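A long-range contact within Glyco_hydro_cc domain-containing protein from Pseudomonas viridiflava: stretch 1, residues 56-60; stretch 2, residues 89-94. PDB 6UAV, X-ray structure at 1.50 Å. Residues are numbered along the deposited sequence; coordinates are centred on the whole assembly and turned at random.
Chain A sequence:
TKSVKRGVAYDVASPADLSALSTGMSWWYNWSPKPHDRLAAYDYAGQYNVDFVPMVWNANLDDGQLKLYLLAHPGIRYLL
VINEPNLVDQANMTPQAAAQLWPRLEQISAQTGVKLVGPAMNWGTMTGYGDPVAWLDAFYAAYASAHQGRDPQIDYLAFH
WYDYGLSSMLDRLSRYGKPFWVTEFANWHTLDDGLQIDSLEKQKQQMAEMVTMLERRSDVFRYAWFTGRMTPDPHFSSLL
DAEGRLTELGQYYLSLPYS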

# COMPACT_ATOMS: atom_id res chain seq x y z
N VAL A 56 -4.59 9.43 -1.17
CA VAL A 56 -4.08 10.81 -1.36
C VAL A 56 -2.60 10.67 -1.58
O VAL A 56 -1.87 10.31 -0.61
CB VAL A 56 -4.40 11.68 -0.13
CG1 VAL A 56 -3.77 13.04 -0.29
CG2 VAL A 56 -5.88 11.80 0.05
N TRP A 57 -2.16 10.94 -2.78
CA TRP A 57 -0.76 10.64 -3.16
C TRP A 57 0.19 11.66 -2.54
O TRP A 57 1.24 11.24 -1.98
CB TRP A 57 -0.65 10.57 -4.69
CG TRP A 57 0.57 9.82 -5.17
CD1 TRP A 57 0.76 8.48 -5.35
CD2 TRP A 57 1.72 10.47 -5.71
NE1 TRP A 57 1.99 8.24 -5.90
CE2 TRP A 57 2.59 9.46 -6.16
CE3 TRP A 57 2.08 11.82 -5.85
CZ2 TRP A 57 3.84 9.75 -6.66
CZ3 TRP A 57 3.31 12.10 -6.40
CH2 TRP A 57 4.16 11.08 -6.84
N ASN A 58 -0.12 12.95 -2.63
CA ASN A 58 0.73 14.03 -2.09
C ASN A 58 -0.19 15.18 -1.70
O ASN A 58 -1.41 14.92 -1.49
CB ASN A 58 1.88 14.38 -3.04
CG ASN A 58 1.41 15.06 -4.30
OD1 ASN A 58 0.21 15.22 -4.46
ND2 ASN A 58 2.31 15.40 -5.21
N ALA A 59 0.32 16.40 -1.51
CA ALA A 59 -0.52 17.53 -1.05
C ALA A 59 -1.40 18.07 -2.19
O ALA A 59 -2.19 19.00 -1.94
CB ALA A 59 0.33 18.61 -0.46
N ASN A 60 -1.28 17.57 -3.40
CA ASN A 60 -2.16 18.00 -4.54
C ASN A 60 -3.46 17.22 -4.41
O ASN A 60 -3.55 16.06 -4.91
CB ASN A 60 -1.51 17.75 -5.89
CG ASN A 60 -2.06 18.63 -6.98
OD1 ASN A 60 -3.01 19.40 -6.77
ND2 ASN A 60 -1.48 18.51 -8.17
N ASP A 89 11.36 10.99 -6.38
CA ASP A 89 10.58 10.67 -7.60
C ASP A 89 9.15 10.26 -7.23
O ASP A 89 8.37 9.93 -8.15
CB ASP A 89 11.27 9.56 -8.41
CG ASP A 89 11.16 8.22 -7.73
OD1 ASP A 89 11.67 8.09 -6.60
OD2 ASP A 89 10.49 7.36 -8.29
N GLN A 90 8.79 10.23 -5.96
CA GLN A 90 7.42 9.88 -5.53
C GLN A 90 6.80 11.13 -4.86
O GLN A 90 6.95 12.23 -5.41
CB GLN A 90 7.49 8.68 -4.62
CG GLN A 90 8.06 7.44 -5.31
CD GLN A 90 7.15 6.95 -6.39
OE1 GLN A 90 5.95 7.12 -6.35
NE2 GLN A 90 7.72 6.28 -7.38
N ALA A 91 6.12 11.00 -3.72
CA ALA A 91 5.43 12.13 -3.09
C ALA A 91 6.41 13.29 -2.85
O ALA A 91 5.96 14.48 -2.94
CB ALA A 91 4.69 11.68 -1.85
N ASN A 92 7.68 13.00 -2.49
CA ASN A 92 8.70 14.05 -2.40
C ASN A 92 8.20 15.14 -1.45
O ASN A 92 8.17 16.33 -1.82
CB ASN A 92 9.02 14.57 -3.78
CG ASN A 92 10.26 15.43 -3.80
OD1 ASN A 92 11.09 15.33 -2.90
ND2 ASN A 92 10.34 16.32 -4.78
N MET A 93 7.87 14.77 -0.21
CA MET A 93 7.35 15.76 0.79
C MET A 93 8.35 15.79 1.94
O MET A 93 8.61 14.75 2.56
CB MET A 93 5.96 15.38 1.27
CG MET A 93 4.92 15.61 0.15
SD MET A 93 3.31 15.13 0.69
CE MET A 93 2.88 16.52 1.74
N THR A 94 8.84 16.96 2.28
CA THR A 94 9.66 17.10 3.50
C THR A 94 8.80 16.80 4.72
O THR A 94 7.57 16.82 4.67
CB THR A 94 10.25 18.49 3.60
OG1 THR A 94 9.14 19.39 3.75
CG2 THR A 94 11.11 18.86 2.40
O HOH W 1 3.61 6.33 -7.47
O HOH W 2 5.30 15.02 -5.44

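Two stretches of one chain, separated by at least 33 residues in sequence wherever they touch, meet here without a single direct hydrogen bond, yet polar groups on both sides are joined through water. Each of two waters accepts from a side-chain N-H of the first stretch and is placed to donate to an oxygen of the second. The general principle is that two loops, lacking the regular backbone pairing of strands, can pack by shape and apolar contact while solvent connects polar groups too far apart to meet directly.

The first bridge involves Trp57 and Gln90. Water 1 lies 3.0 Å from Trp57 NE1, whose proton it accepts, and 2.7 Å from Gln90 OE1, to which it donates. The indole nitrogen can only give a proton and the amide oxygen can only receive one, so a water between them serves both. The side chain of Gln90 leaves its backbone sideways with respect to the first stretch, but its end comes nearer, and Gln90 OE1 lies 3.4 Å from Trp57 CZ2. At the other end of the same amide, Gln90 NE2 makes a weak hydrogen bond of 3.1 Å to Asp89 OD2, within its own stretch.

The second bridge joins Asn58 to the backbone of Ala91. Water 2 accepts from Asn58 ND2 at 3.0 Å and is placed to donate to Ala91 O at 2.6 Å, an acceptor that competes with others elsewhere in the structure. The oxygen of the Asn58 amide is turned to a different task: Asn58 OD1 receives the backbone N-H of Asn60, with Asn60 N 3.0 Å from Asn58 OD1 and an angle of 155° at the hydrogen. One amide thus links to its own loop with its acceptor and reaches the other loop, by way of water, with its donor.

Between these polar links the packing is close. Trp57 also starts out sideways, and its indole extends to the second stretch, where Trp57 CH2 comes within 3.3 Å of Gln90 C. The backbone of Ala91 lies over one face of the ring: Ala91 CA is 4.2 Å from the centroid of the Trp57 six-membered ring and 24° off the normal, a CH-pi arrangement in which a C-H group can meet the aromatic pi cloud. The CA-to-CB bond of Ala91 runs sideways, and Ala91 CB packs 3.5 Å from Trp57 O and 4.1 Å from Asn58 CB. The CA atoms of Asn58 and Ala91, the closest CA pair across the contact, are 5.2 Å apart.

Met93 completes the contact. Its CA-to-CB bond points toward the first stretch, and Met93 SD lies 3.9 Å from both Asn58 CA and Ala59 N, distances typical of van der Waals packing. Beyond the sulfur, Met93 CE rests 4.0 Å from Ala59 CB. A flexible thioether can follow the contour of a loop in this way, and with chi2 at 179° the chain is extended before chi3, at 77°, turns the methyl.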